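Local coordinates for protein heavy metal cation tricomponent efflux pump ZneA(CzcA-like) (Cupriavidus metallidurans, PDB 4K0J) that is an inner-membrane heavy-metal efflux pump of the RND superfamily, a Zn(II)/proton antiporter that works within a tripartite export system, at residues I555-L561 with S607-V613; G272-P277 with R578-M582; Q697-Q703 with T809-R815; Q266-I270 with G595-E599. All blocks are in the same frame, centred on the assembly; numbering follows the deposited sequence.

All four contacts lie in the part of the pump that stands outside the membrane, but differ in burial. Contacts 1 and 3 are buried antiparallel strand pairs, each in its own ferredoxin-like sheet: contact 1 joins two central strands, whereas contact 3 attaches an edge strand and adds two salt bridges. Their centres are about 13 Å apart, and R811 of contact 3 makes a weak hydrogen bond to T560 of contact 1. Contacts 2 and 4 are partly buried and involve loops at either end of strand 269-272, an outer strand of contact 1's sheet. Contact 2 depends on an arginine and a methionine; contact 4 is close backbone packing around two glycines and a histidine.

Contact 1: residues I555-L561 with S607-V613; sequences IWLQVTL and SHIETAV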
loop_
_atom_site.group_PDB
_atom_site.type_symbol
_atom_site.label_atom_id
_atom_site.label_comp_id
_atom_site.label_asym_id
_atom_site.label_seq_id
_atom_site.Cartn_x
_atom_site.Cartn_y
_atom_site.Cartn_z
ATOM N N ILE C 555 -36.449 -13.316 -3.778
ATOM C CA ILE C 555 -36.852 -12.213 -4.652
ATOM C C ILE C 555 -36.846 -10.882 -3.895
ATOM O O ILE C 555 -37.426 -10.783 -2.821
ATOM C CB ILE C 555 -38.273 -12.433 -5.215
ATOM C CG1 ILE C 555 -38.316 -13.656 -6.129
ATOM C CG2 ILE C 555 -38.747 -11.204 -5.974
ATOM C CD1 ILE C 555 -39.671 -13.898 -6.738
ATOM N N TRP C 556 -36.204 -9.861 -4.458
ATOM C CA TRP C 556 -36.158 -8.541 -3.823
ATOM C C TRP C 556 -37.099 -7.531 -4.485
ATOM O O TRP C 556 -37.286 -7.545 -5.698
ATOM C CB TRP C 556 -34.736 -7.991 -3.828
ATOM C CG TRP C 556 -34.542 -6.808 -2.955
ATOM C CD1 TRP C 556 -34.645 -5.496 -3.314
ATOM C CD2 TRP C 556 -34.195 -6.820 -1.566
ATOM N NE1 TRP C 556 -34.390 -4.686 -2.230
ATOM C CE2 TRP C 556 -34.109 -5.476 -1.146
ATOM C CE3 TRP C 556 -33.948 -7.835 -0.636
ATOM C CZ2 TRP C 556 -33.788 -5.122 0.163
ATOM C CZ3 TRP C 556 -33.632 -7.480 0.665
ATOM C CH2 TRP C 556 -33.555 -6.135 1.051
ATOM N N LEU C 557 -37.677 -6.648 -3.678
ATOM C CA LEU C 557 -38.650 -5.679 -4.164
ATOM C C LEU C 557 -38.255 -4.235 -3.851
ATOM O O LEU C 557 -37.842 -3.917 -2.738
ATOM C CB LEU C 557 -40.032 -5.971 -3.566
ATOM C CG LEU C 557 -40.987 -6.981 -4.216
ATOM C CD1 LEU C 557 -40.388 -8.365 -4.295
ATOM C CD2 LEU C 557 -42.284 -7.033 -3.438
ATOM N N GLN C 558 -38.387 -3.362 -4.842
ATOM C CA GLN C 558 -38.269 -1.928 -4.610
ATOM C C GLN C 558 -39.659 -1.311 -4.667
ATOM O O GLN C 558 -40.092 -0.825 -5.710
ATOM C CB GLN C 558 -37.359 -1.284 -5.651
ATOM C CG GLN C 558 -35.905 -1.688 -5.521
ATOM C CD GLN C 558 -35.222 -1.014 -4.350
ATOM O OE1 GLN C 558 -35.678 0.021 -3.865
ATOM N NE2 GLN C 558 -34.125 -1.602 -3.886
ATOM N N VAL C 559 -40.353 -1.341 -3.538
ATOM C CA VAL C 559 -41.750 -0.944 -3.476
ATOM C C VAL C 559 -41.905 0.552 -3.243
ATOM O O VAL C 559 -41.437 1.086 -2.236
ATOM C CB VAL C 559 -42.499 -1.733 -2.387
ATOM C CG1 VAL C 559 -43.896 -1.184 -2.201
ATOM C CG2 VAL C 559 -42.548 -3.210 -2.753
ATOM N N THR C 560 -42.567 1.221 -4.187
ATOM C CA THR C 560 -42.742 2.672 -4.139
ATOM C C THR C 560 -44.141 3.070 -3.674
ATOM O O THR C 560 -45.136 2.483 -4.088
ATOM C CB THR C 560 -42.453 3.327 -5.501
ATOM O OG1 THR C 560 -41.199 2.853 -6.004
ATOM C CG2 THR C 560 -42.395 4.830 -5.363
ATOM N N LEU C 561 -44.204 4.074 -2.813
ATOM C CA LEU C 561 -45.445 4.477 -2.176
ATOM C C LEU C 561 -45.746 5.957 -2.444
ATOM O O LEU C 561 -44.867 6.698 -2.886
ATOM C CB LEU C 561 -45.355 4.200 -0.676
ATOM C CG LEU C 561 -46.062 2.953 -0.142
ATOM C CD1 LEU C 561 -45.896 1.776 -1.071
ATOM C CD2 LEU C 561 -45.547 2.619 1.235
ATOM N N SER C 607 -42.116 6.604 2.262
ATOM C CA SER C 607 -42.740 6.314 0.980
ATOM C C SER C 607 -41.910 5.304 0.205
ATOM O O SER C 607 -42.343 4.790 -0.822
ATOM C CB SER C 607 -42.932 7.594 0.165
ATOM O OG SER C 607 -41.724 8.332 0.080
ATOM N N HIS C 608 -40.714 5.017 0.705
ATOM C CA HIS C 608 -39.860 4.014 0.088
ATOM C C HIS C 608 -39.823 2.736 0.905
ATOM O O HIS C 608 -39.658 2.771 2.115
ATOM C CB HIS C 608 -38.439 4.535 -0.092
ATOM C CG HIS C 608 -37.510 3.526 -0.684
ATOM N ND1 HIS C 608 -36.821 2.609 0.079
ATOM C CD2 HIS C 608 -37.167 3.277 -1.970
ATOM C CE1 HIS C 608 -36.088 1.844 -0.709
ATOM N NE2 HIS C 608 -36.276 2.230 -1.957
ATOM N N ILE C 609 -39.984 1.605 0.236
ATOM C CA ILE C 609 -39.834 0.328 0.899
ATOM C C ILE C 609 -38.917 -0.541 0.071
ATOM O O ILE C 609 -38.918 -0.480 -1.159
ATOM C CB ILE C 609 -41.174 -0.434 1.062
ATOM C CG1 ILE C 609 -42.322 0.505 1.424
ATOM C CG2 ILE C 609 -41.048 -1.521 2.118
ATOM C CD1 ILE C 609 -43.615 -0.231 1.685
ATOM N N GLU C 610 -38.120 -1.339 0.763
ATOM C CA GLU C 610 -37.433 -2.451 0.155
ATOM C C GLU C 610 -37.973 -3.685 0.832
ATOM O O GLU C 610 -38.003 -3.763 2.059
ATOM C CB GLU C 610 -35.932 -2.341 0.372
ATOM C CG GLU C 610 -35.241 -1.375 -0.566
ATOM C CD GLU C 610 -33.756 -1.301 -0.310
ATOM O OE1 GLU C 610 -32.988 -1.195 -1.289
ATOM O OE2 GLU C 610 -33.359 -1.353 0.875
ATOM N N THR C 611 -38.418 -4.644 0.030
ATOM C CA THR C 611 -39.029 -5.853 0.566
ATOM C C THR C 611 -38.202 -7.092 0.233
ATOM O O THR C 611 -37.697 -7.226 -0.877
ATOM C CB THR C 611 -40.464 -6.023 0.022
ATOM O OG1 THR C 611 -41.190 -4.800 0.200
ATOM C CG2 THR C 611 -41.192 -7.160 0.734
ATOM N N ALA C 612 -38.051 -7.990 1.198
ATOM C CA ALA C 612 -37.407 -9.269 0.933
ATOM C C ALA C 612 -38.443 -10.393 0.923
ATOM O O ALA C 612 -39.195 -10.574 1.882
ATOM C CB ALA C 612 -36.318 -9.543 1.954
ATOM N N VAL C 613 -38.479 -11.140 -0.176
ATOM C CA VAL C 613 -39.430 -12.235 -0.342
ATOM C C VAL C 613 -38.730 -13.580 -0.434
ATOM O O VAL C 613 -38.131 -13.911 -1.457
ATOM C CB VAL C 613 -40.270 -12.051 -1.604
ATOM C CG1 VAL C 613 -41.265 -13.189 -1.737
ATOM C CG2 VAL C 613 -40.989 -10.717 -1.559
#
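Q558 is the hub of the polar side-chain network: its OE1 accepts a hydrogen bond from H608 NE2 (3.0 Å), and its NE2 donates to E610 OE1 (2.9 Å) and to D654. An amide suits this place because it can accept and donate at once. Beneath this network the antiparallel backbones pair in register. I555 and V613 exchange two bonds, N to O, of 2.9 Å each, as do L557 and T611; V559 and I609 repeat the pattern, although V559 N to I609 O is weak. L561 N to S607 O (2.8 Å) extends the pairing. The W556 indole has T611 O over one ring face and touches E610 CB (CZ2, 3.5 Å) and A612 CB (CZ3, 3.6 Å), where a small residue fits. On the other face of the sheet apolar chains pack, as in L557 CD1 to V613 CG2 (3.7 Å). These are the central strands of a ferredoxin-like sheet, flanked by strands 587-595 and 645-649, its apolar face covered by helices 567-581 and 627-638.

Contact 2: residues G272-P277 with R578-M582; sequences GMDRNP and RAATM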
loop_
_atom_site.group_PDB
_atom_site.type_symbol
_atom_site.label_atom_id
_atom_site.label_comp_id
_atom_site.label_asym_id
_atom_site.label_seq_id
_atom_site.Cartn_x
_atom_site.Cartn_y
_atom_site.Cartn_z
ATOM N N GLY C 272 -41.131 -4.886 8.960
ATOM C CA GLY C 272 -42.250 -5.781 9.185
ATOM C C GLY C 272 -41.987 -7.190 8.699
ATOM O O GLY C 272 -41.136 -7.409 7.836
ATOM N N MET C 273 -42.716 -8.151 9.260
ATOM C CA MET C 273 -42.623 -9.534 8.811
ATOM C C MET C 273 -43.983 -10.231 8.847
ATOM O O MET C 273 -45.014 -9.566 8.941
ATOM C CB MET C 273 -41.606 -10.300 9.645
ATOM C CG MET C 273 -40.798 -11.288 8.838
ATOM S SD MET C 273 -39.640 -12.215 9.843
ATOM C CE MET C 273 -38.885 -13.247 8.588
ATOM N N ASP C 274 -43.976 -11.559 8.759
ATOM C CA ASP C 274 -45.195 -12.369 8.770
ATOM C C ASP C 274 -46.167 -11.913 9.850
ATOM O O ASP C 274 -46.032 -12.298 11.011
ATOM C CB ASP C 274 -44.849 -13.841 9.006
ATOM C CG ASP C 274 -43.504 -14.226 8.422
ATOM O OD1 ASP C 274 -43.185 -13.779 7.298
ATOM O OD2 ASP C 274 -42.760 -14.968 9.098
ATOM N N ARG C 275 -47.124 -11.074 9.459
ATOM C CA ARG C 275 -48.110 -10.492 10.378
ATOM C C ARG C 275 -47.527 -9.534 11.434
ATOM O O ARG C 275 -48.260 -8.737 12.020
ATOM C CB ARG C 275 -48.961 -11.577 11.053
ATOM C CG ARG C 275 -49.906 -12.326 10.121
ATOM C CD ARG C 275 -50.720 -13.354 10.899
ATOM N NE ARG C 275 -51.674 -14.069 10.057
ATOM C CZ ARG C 275 -52.375 -15.126 10.458
ATOM N NH1 ARG C 275 -52.223 -15.593 11.689
ATOM N NH2 ARG C 275 -53.223 -15.718 9.629
ATOM N N ASN C 276 -46.222 -9.617 11.678
ATOM C CA ASN C 276 -45.549 -8.703 12.598
ATOM C C ASN C 276 -45.217 -7.377 11.908
ATOM O O ASN C 276 -44.405 -7.339 10.978
ATOM C CB ASN C 276 -44.273 -9.348 13.156
ATOM C CG ASN C 276 -43.673 -8.568 14.318
ATOM O OD1 ASN C 276 -43.947 -7.382 14.508
ATOM N ND2 ASN C 276 -42.839 -9.238 15.102
ATOM N N PRO C 277 -45.844 -6.283 12.369
ATOM C CA PRO C 277 -45.642 -4.966 11.765
ATOM C C PRO C 277 -44.403 -4.265 12.307
ATOM O O PRO C 277 -43.805 -3.459 11.597
ATOM C CB PRO C 277 -46.898 -4.188 12.189
ATOM C CG PRO C 277 -47.809 -5.193 12.847
ATOM C CD PRO C 277 -46.906 -6.251 13.380
ATOM N N ARG C 578 -47.464 -6.963 2.452
ATOM C CA ARG C 578 -46.915 -8.190 2.975
ATOM C C ARG C 578 -48.003 -9.233 3.218
ATOM O O ARG C 578 -47.764 -10.429 3.079
ATOM C CB ARG C 578 -46.179 -7.867 4.264
ATOM C CG ARG C 578 -45.373 -8.995 4.846
ATOM C CD ARG C 578 -44.609 -8.501 6.052
ATOM N NE ARG C 578 -45.501 -7.930 7.062
ATOM C CZ ARG C 578 -45.660 -6.626 7.269
ATOM N NH1 ARG C 578 -44.981 -5.751 6.538
ATOM N NH2 ARG C 578 -46.495 -6.196 8.206
ATOM N N ALA C 579 -49.201 -8.782 3.569
ATOM C CA ALA C 579 -50.318 -9.704 3.758
ATOM C C ALA C 579 -50.837 -10.241 2.426
ATOM O O ALA C 579 -51.444 -11.312 2.379
ATOM C CB ALA C 579 -51.436 -9.038 4.531
ATOM N N ALA C 580 -50.606 -9.494 1.349
ATOM C CA ALA C 580 -50.981 -9.944 0.007
ATOM C C ALA C 580 -49.894 -10.817 -0.603
ATOM O O ALA C 580 -50.170 -11.653 -1.460
ATOM C CB ALA C 580 -51.262 -8.763 -0.894
ATOM N N THR C 581 -48.655 -10.613 -0.163
ATOM C CA THR C 581 -47.544 -11.436 -0.630
ATOM C C THR C 581 -47.617 -12.837 -0.027
ATOM O O THR C 581 -47.258 -13.818 -0.677
ATOM C CB THR C 581 -46.181 -10.777 -0.326
ATOM O OG1 THR C 581 -46.143 -9.478 -0.926
ATOM C CG2 THR C 581 -45.038 -11.596 -0.895
ATOM N N MET C 582 -48.108 -12.933 1.207
ATOM C CA MET C 582 -48.273 -14.228 1.866
ATOM C C MET C 582 -49.442 -15.037 1.304
ATOM O O MET C 582 -49.641 -16.194 1.683
ATOM C CB MET C 582 -48.446 -14.061 3.374
ATOM C CG MET C 582 -47.290 -13.363 4.053
ATOM S SD MET C 582 -47.324 -13.532 5.846
ATOM C CE MET C 582 -46.873 -15.253 6.033
#
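At G272, where strand 269-272 ends, CA lies 3.8 Å from R578 NH1; a beta carbon here would collide with that nitrogen, so glycine fits the place. M273 directs its CB away from the helix, and its side chain packs on H589 and V591, while R578 NE approaches M273 O at 2.5 Å, a weak hydrogen bond because the angle is poor. D274 and R275 then have backbone angles close to those of a type II turn, R275 taking the positive phi, and M273 N donates to N276 O (2.5 Å) across it. The D274 carboxylate is held by H589 and V590 N, while D274 CA and CB meet the M582 thioether, CA 3.8 Å from M582 SD and CB 3.9 Å from M582 CE. R275 points its CA-to-CB bond away from the helix and is exposed, which suits a charged residue. N276 O lies over a face of the R578 guanidinium, 3.7 Å from NH2, and P277 CA is 3.9 Å from the same nitrogen. R578 NH2 forms a salt bridge with D575 in helix 567-581. The arginine's charge is thus balanced within its own helix, and it offers the turn one weak main-chain bond.

Contact 3: residues Q697-Q703 with T809-R815; sequences QDVIIDQ and TVRLNLR
An antiparallel pairing of edge strand 699-701 with strand 809-812, this contact joins the second and third strands of a ferredoxin-like sheet. The segment axes approach to 4.6 Å at 156°. V699 faces L812 and I701 faces V810 in non-hydrogen-bonded pairs (CA-CA 4.4 and 4.5 Å) on one sheet face; I700 and R811 lie on the other, I700 N donating to R811 O and R811 N weakly to I700 O, both 2.9 Å. Q697 N to N813 O (3.1 Å) and D702 N to T809 O (2.7 Å) prolong the pairing. Q703 OE1 accepts from T809 N (2.7 Å); its NE2 bonds T809 OG1 (3.2 Å) and T800. R811 (chi1 p, chi2 and chi3 t, chi4 -98°) is long enough to reach D702 OD1 through NH1, a very short salt bridge (2.4 Å). D698 OD2 forms a salt bridge with R815 NH1 (2.7 Å); R815 NH2 pairs with E632. Beta-branched V699, I701 and V810 suit extended strands packed on helix 676-690; strand 667-672 flanks strand 809-812.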
loop_
_atom_site.group_PDB
_atom_site.type_symbol
_atom_site.label_atom_id
_atom_site.label_comp_id
_atom_site.label_asym_id
_atom_site.label_seq_id
_atom_site.Cartn_x
_atom_site.Cartn_y
_atom_site.Cartn_z
ATOM N N GLN C 697 -41.463 -3.844 -18.122
ATOM C CA GLN C 697 -42.410 -4.374 -17.149
ATOM C C GLN C 697 -42.789 -3.358 -16.076
ATOM O O GLN C 697 -43.944 -2.945 -15.993
ATOM C CB GLN C 697 -41.878 -5.656 -16.513
ATOM C CG GLN C 697 -42.976 -6.599 -16.063
ATOM C CD GLN C 697 -43.674 -7.285 -17.222
ATOM O OE1 GLN C 697 -43.330 -7.072 -18.383
ATOM N NE2 GLN C 697 -44.659 -8.123 -16.911
ATOM N N ASP C 698 -41.828 -2.969 -15.248
ATOM C CA ASP C 698 -42.069 -1.914 -14.274
ATOM C C ASP C 698 -41.392 -0.650 -14.783
ATOM O O ASP C 698 -40.329 -0.737 -15.388
ATOM C CB ASP C 698 -41.506 -2.301 -12.907
ATOM C CG ASP C 698 -41.886 -3.714 -12.497
ATOM O OD1 ASP C 698 -43.063 -3.942 -12.146
ATOM O OD2 ASP C 698 -41.002 -4.598 -12.517
ATOM N N VAL C 699 -42.019 0.508 -14.572
ATOM C CA VAL C 699 -41.427 1.799 -14.937
ATOM C C VAL C 699 -41.814 2.872 -13.930
ATOM O O VAL C 699 -42.998 3.079 -13.675
ATOM C CB VAL C 699 -41.882 2.291 -16.334
ATOM C CG1 VAL C 699 -41.514 3.762 -16.525
ATOM C CG2 VAL C 699 -41.269 1.455 -17.441
ATOM N N ILE C 700 -40.825 3.558 -13.361
ATOM C CA ILE C 700 -41.109 4.663 -12.444
ATOM C C ILE C 700 -40.028 5.733 -12.465
ATOM O O ILE C 700 -38.940 5.514 -12.983
ATOM C CB ILE C 700 -41.288 4.178 -10.997
ATOM C CG1 ILE C 700 -40.552 2.856 -10.784
ATOM C CG2 ILE C 700 -42.759 4.026 -10.665
ATOM C CD1 ILE C 700 -40.896 2.176 -9.475
ATOM N N ILE C 701 -40.343 6.899 -11.912
ATOM C CA ILE C 701 -39.342 7.940 -11.724
ATOM C C ILE C 701 -38.716 7.741 -10.356
ATOM O O ILE C 701 -39.389 7.898 -9.338
ATOM C CB ILE C 701 -39.952 9.354 -11.798
ATOM C CG1 ILE C 701 -40.421 9.665 -13.222
ATOM C CG2 ILE C 701 -38.944 10.401 -11.329
ATOM C CD1 ILE C 701 -40.898 11.089 -13.407
ATOM N N ASP C 702 -37.435 7.387 -10.342
ATOM C CA ASP C 702 -36.725 7.083 -9.110
ATOM C C ASP C 702 -36.824 8.219 -8.095
ATOM O O ASP C 702 -37.154 7.986 -6.931
ATOM C CB ASP C 702 -35.259 6.767 -9.407
ATOM C CG ASP C 702 -34.600 5.966 -8.299
ATOM O OD1 ASP C 702 -35.199 4.963 -7.853
ATOM O OD2 ASP C 702 -33.486 6.339 -7.873
ATOM N N GLN C 703 -36.547 9.444 -8.538
ATOM C CA GLN C 703 -36.662 10.614 -7.669
ATOM C C GLN C 703 -38.117 10.901 -7.313
ATOM O O GLN C 703 -38.961 11.126 -8.183
ATOM C CB GLN C 703 -36.022 11.847 -8.307
ATOM C CG GLN C 703 -34.515 11.778 -8.429
ATOM C CD GLN C 703 -34.059 10.894 -9.569
ATOM O OE1 GLN C 703 -34.874 10.283 -10.260
ATOM N NE2 GLN C 703 -32.748 10.824 -9.776
ATOM N N THR C 809 -34.244 9.968 -12.838
ATOM C CA THR C 809 -34.052 8.608 -13.317
ATOM C C THR C 809 -35.360 7.879 -13.556
ATOM O O THR C 809 -36.170 7.727 -12.646
ATOM C CB THR C 809 -33.236 7.784 -12.319
ATOM O OG1 THR C 809 -32.080 8.527 -11.919
ATOM C CG2 THR C 809 -32.809 6.468 -12.946
ATOM N N VAL C 810 -35.561 7.422 -14.783
ATOM C CA VAL C 810 -36.692 6.563 -15.068
ATOM C C VAL C 810 -36.221 5.121 -14.999
ATOM O O VAL C 810 -35.685 4.589 -15.969
ATOM C CB VAL C 810 -37.301 6.843 -16.455
ATOM C CG1 VAL C 810 -38.527 5.979 -16.669
ATOM C CG2 VAL C 810 -37.661 8.309 -16.595
ATOM N N ARG C 811 -36.406 4.493 -13.845
ATOM C CA ARG C 811 -35.976 3.118 -13.675
ATOM C C ARG C 811 -37.031 2.123 -14.163
ATOM O O ARG C 811 -38.232 2.361 -14.021
ATOM C CB ARG C 811 -35.554 2.854 -12.226
ATOM C CG ARG C 811 -36.662 2.767 -11.208
ATOM C CD ARG C 811 -36.068 2.377 -9.864
ATOM N NE ARG C 811 -37.054 1.843 -8.929
ATOM C CZ ARG C 811 -37.634 2.559 -7.972
ATOM N NH1 ARG C 811 -37.332 3.843 -7.827
ATOM N NH2 ARG C 811 -38.518 1.995 -7.159
ATOM N N LEU C 812 -36.564 1.019 -14.752
ATOM C CA LEU C 812 -37.432 0.044 -15.417
ATOM C C LEU C 812 -36.777 -1.334 -15.611
ATOM O O LEU C 812 -35.569 -1.432 -15.807
ATOM C CB LEU C 812 -37.890 0.576 -16.778
ATOM C CG LEU C 812 -36.865 0.587 -17.915
ATOM C CD1 LEU C 812 -37.572 0.444 -19.251
ATOM C CD2 LEU C 812 -36.015 1.849 -17.893
ATOM N N ASN C 813 -37.583 -2.394 -15.575
ATOM C CA ASN C 813 -37.069 -3.759 -15.754
ATOM C C ASN C 813 -37.370 -4.363 -17.130
ATOM O O ASN C 813 -38.450 -4.164 -17.684
ATOM C CB ASN C 813 -37.598 -4.684 -14.655
ATOM C CG ASN C 813 -37.127 -4.275 -13.274
ATOM O OD1 ASN C 813 -35.993 -3.827 -13.097
ATOM N ND2 ASN C 813 -37.999 -4.423 -12.283
ATOM N N LEU C 814 -36.412 -5.116 -17.664
ATOM C CA LEU C 814 -36.515 -5.683 -19.010
ATOM C C LEU C 814 -37.418 -6.909 -19.089
ATOM O O LEU C 814 -37.742 -7.376 -20.179
ATOM C CB LEU C 814 -35.121 -6.030 -19.549
ATOM C CG LEU C 814 -34.068 -6.581 -18.575
ATOM C CD1 LEU C 814 -34.425 -7.963 -18.037
ATOM C CD2 LEU C 814 -32.695 -6.607 -19.235
ATOM N N ARG C 815 -37.812 -7.418 -17.925
ATOM C CA ARG C 815 -38.587 -8.656 -17.807
ATOM C C ARG C 815 -39.821 -8.705 -18.701
ATOM O O ARG C 815 -40.563 -7.730 -18.806
ATOM C CB ARG C 815 -38.990 -8.874 -16.346
ATOM C CG ARG C 815 -40.038 -9.950 -16.125
ATOM C CD ARG C 815 -40.251 -10.187 -14.641
ATOM N NE ARG C 815 -40.408 -8.932 -13.913
ATOM C CZ ARG C 815 -41.579 -8.391 -13.601
ATOM N NH1 ARG C 815 -41.628 -7.242 -12.940
ATOM N NH2 ARG C 815 -42.706 -8.995 -13.951
#

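Contact 4: residues Q266-I270 with G595-E599; sequences QRHGI and GRNDE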
loop_
_atom_site.group_PDB
_atom_site.type_symbol
_atom_site.label_atom_id
_atom_site.label_comp_id
_atom_site.label_asym_id
_atom_site.label_seq_id
_atom_site.Cartn_x
_atom_site.Cartn_y
_atom_site.Cartn_z
ATOM N N GLN C 266 -37.602 10.326 16.995
ATOM C CA GLN C 266 -38.542 10.114 15.902
ATOM C C GLN C 266 -38.056 8.952 15.061
ATOM O O GLN C 266 -36.876 8.879 14.717
ATOM C CB GLN C 266 -38.685 11.377 15.053
ATOM C CG GLN C 266 -39.784 11.295 14.004
ATOM C CD GLN C 266 -40.567 12.588 13.879
ATOM O OE1 GLN C 266 -40.193 13.611 14.448
ATOM N NE2 GLN C 266 -41.668 12.541 13.143
ATOM N N ARG C 267 -38.970 8.042 14.747
ATOM C CA ARG C 267 -38.597 6.724 14.240
ATOM C C ARG C 267 -37.955 6.741 12.861
ATOM O O ARG C 267 -38.470 7.357 11.926
ATOM C CB ARG C 267 -39.792 5.769 14.267
ATOM C CG ARG C 267 -40.465 5.663 15.625
ATOM C CD ARG C 267 -41.374 4.453 15.690
ATOM N NE ARG C 267 -40.621 3.205 15.628
ATOM C CZ ARG C 267 -41.181 2.008 15.505
ATOM N NH1 ARG C 267 -42.500 1.900 15.423
ATOM N NH2 ARG C 267 -40.425 0.922 15.462
ATOM N N HIS C 268 -36.817 6.058 12.764
ATOM C CA HIS C 268 -36.065 5.917 11.524
ATOM C C HIS C 268 -36.974 5.349 10.437
ATOM O O HIS C 268 -37.543 6.083 9.630
ATOM C CB HIS C 268 -34.879 4.969 11.742
ATOM C CG HIS C 268 -34.205 5.122 13.073
ATOM N ND1 HIS C 268 -33.059 5.868 13.247
ATOM C CD2 HIS C 268 -34.507 4.609 14.290
ATOM C CE1 HIS C 268 -32.690 5.817 14.515
ATOM N NE2 HIS C 268 -33.554 5.060 15.170
ATOM N N GLY C 269 -37.094 4.028 10.427
ATOM C CA GLY C 269 -38.077 3.352 9.606
ATOM C C GLY C 269 -38.760 2.284 10.434
ATOM O O GLY C 269 -38.515 2.164 11.635
ATOM N N ILE C 270 -39.629 1.515 9.795
ATOM C CA ILE C 270 -40.242 0.366 10.440
ATOM C C ILE C 270 -39.943 -0.871 9.605
ATOM O O ILE C 270 -39.897 -0.811 8.372
ATOM C CB ILE C 270 -41.761 0.554 10.597
ATOM C CG1 ILE C 270 -42.058 1.879 11.297
ATOM C CG2 ILE C 270 -42.371 -0.591 11.384
ATOM C CD1 ILE C 270 -43.535 2.180 11.437
ATOM N N GLY C 595 -38.860 2.870 5.058
ATOM C CA GLY C 595 -38.134 3.965 5.663
ATOM C C GLY C 595 -36.645 3.720 5.802
ATOM O O GLY C 595 -36.051 2.965 5.026
ATOM N N ARG C 596 -36.046 4.362 6.803
ATOM C CA ARG C 596 -34.594 4.355 6.984
ATOM C C ARG C 596 -34.161 3.581 8.229
ATOM O O ARG C 596 -34.974 3.269 9.096
ATOM C CB ARG C 596 -34.064 5.789 7.061
ATOM C CG ARG C 596 -34.483 6.527 8.325
ATOM C CD ARG C 596 -34.049 7.985 8.310
ATOM N NE ARG C 596 -34.703 8.742 7.247
ATOM C CZ ARG C 596 -34.503 10.035 7.024
ATOM N NH1 ARG C 596 -33.666 10.720 7.792
ATOM N NH2 ARG C 596 -35.138 10.646 6.034
ATOM N N ASN C 597 -32.868 3.287 8.311
ATOM C CA ASN C 597 -32.311 2.518 9.420
ATOM C C ASN C 597 -31.516 3.357 10.426
ATOM O O ASN C 597 -31.965 4.415 10.862
ATOM C CB ASN C 597 -31.444 1.379 8.881
ATOM C CG ASN C 597 -30.862 1.688 7.515
ATOM O OD1 ASN C 597 -31.488 2.376 6.707
ATOM N ND2 ASN C 597 -29.662 1.178 7.246
ATOM N N ASP C 598 -30.333 2.880 10.792
ATOM C CA ASP C 598 -29.531 3.565 11.801
ATOM C C ASP C 598 -28.330 4.299 11.211
ATOM O O ASP C 598 -28.080 5.462 11.540
ATOM C CB ASP C 598 -29.071 2.581 12.883
ATOM C CG ASP C 598 -30.228 2.044 13.718
ATOM O OD1 ASP C 598 -29.997 1.680 14.892
ATOM O OD2 ASP C 598 -31.366 1.988 13.203
ATOM N N GLU C 599 -27.601 3.614 10.333
ATOM C CA GLU C 599 -26.360 4.135 9.761
ATOM C C GLU C 599 -26.569 5.372 8.886
ATOM O O GLU C 599 -26.127 6.470 9.227
ATOM C CB GLU C 599 -25.641 3.048 8.957
ATOM C CG GLU C 599 -25.199 1.845 9.779
ATOM C CD GLU C 599 -26.330 0.877 10.056
ATOM O OE1 GLU C 599 -27.364 0.955 9.359
ATOM O OE2 GLU C 599 -26.188 0.042 10.973
#
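Two glycines bring the main chains very close, G269 CA and G595 CA standing 4.0 Å apart. A beta carbon on either residue would clash with the opposite backbone, and G595 also has a positive phi (86°) with psi near -152°, a conformation that a side chain would strain. Next to them G269 N comes within 2.6 Å of R596 O, but the angle is too poor for a hydrogen bond. The pairing is loose here, although I270 keeps a backbone bond to V594, and G595 pairs on its other side with H608. In the five-stranded sheet, the edge strand 269-272 lies beside strand 587-595 close to where the latter leads into the loop before strand 608-615. That outer strand is contributed by a distant part of the chain and joins the sheet's ferredoxin-like core from outside. Among the side chains, H268 lies against the loop, its CB 3.8 Å from R596 CG and 3.1 Å from R596 O. H268 ND1 is 3.0 Å from N597 O, too poorly angled for a hydrogen bond. D598 OD2 lies over one face of the imidazole, 4.2 Å from H268 CG; D598 OD1 bonds to N175. Upstream, Q266 hydrogen-bonds with S216 and I217 of a neighbouring subunit.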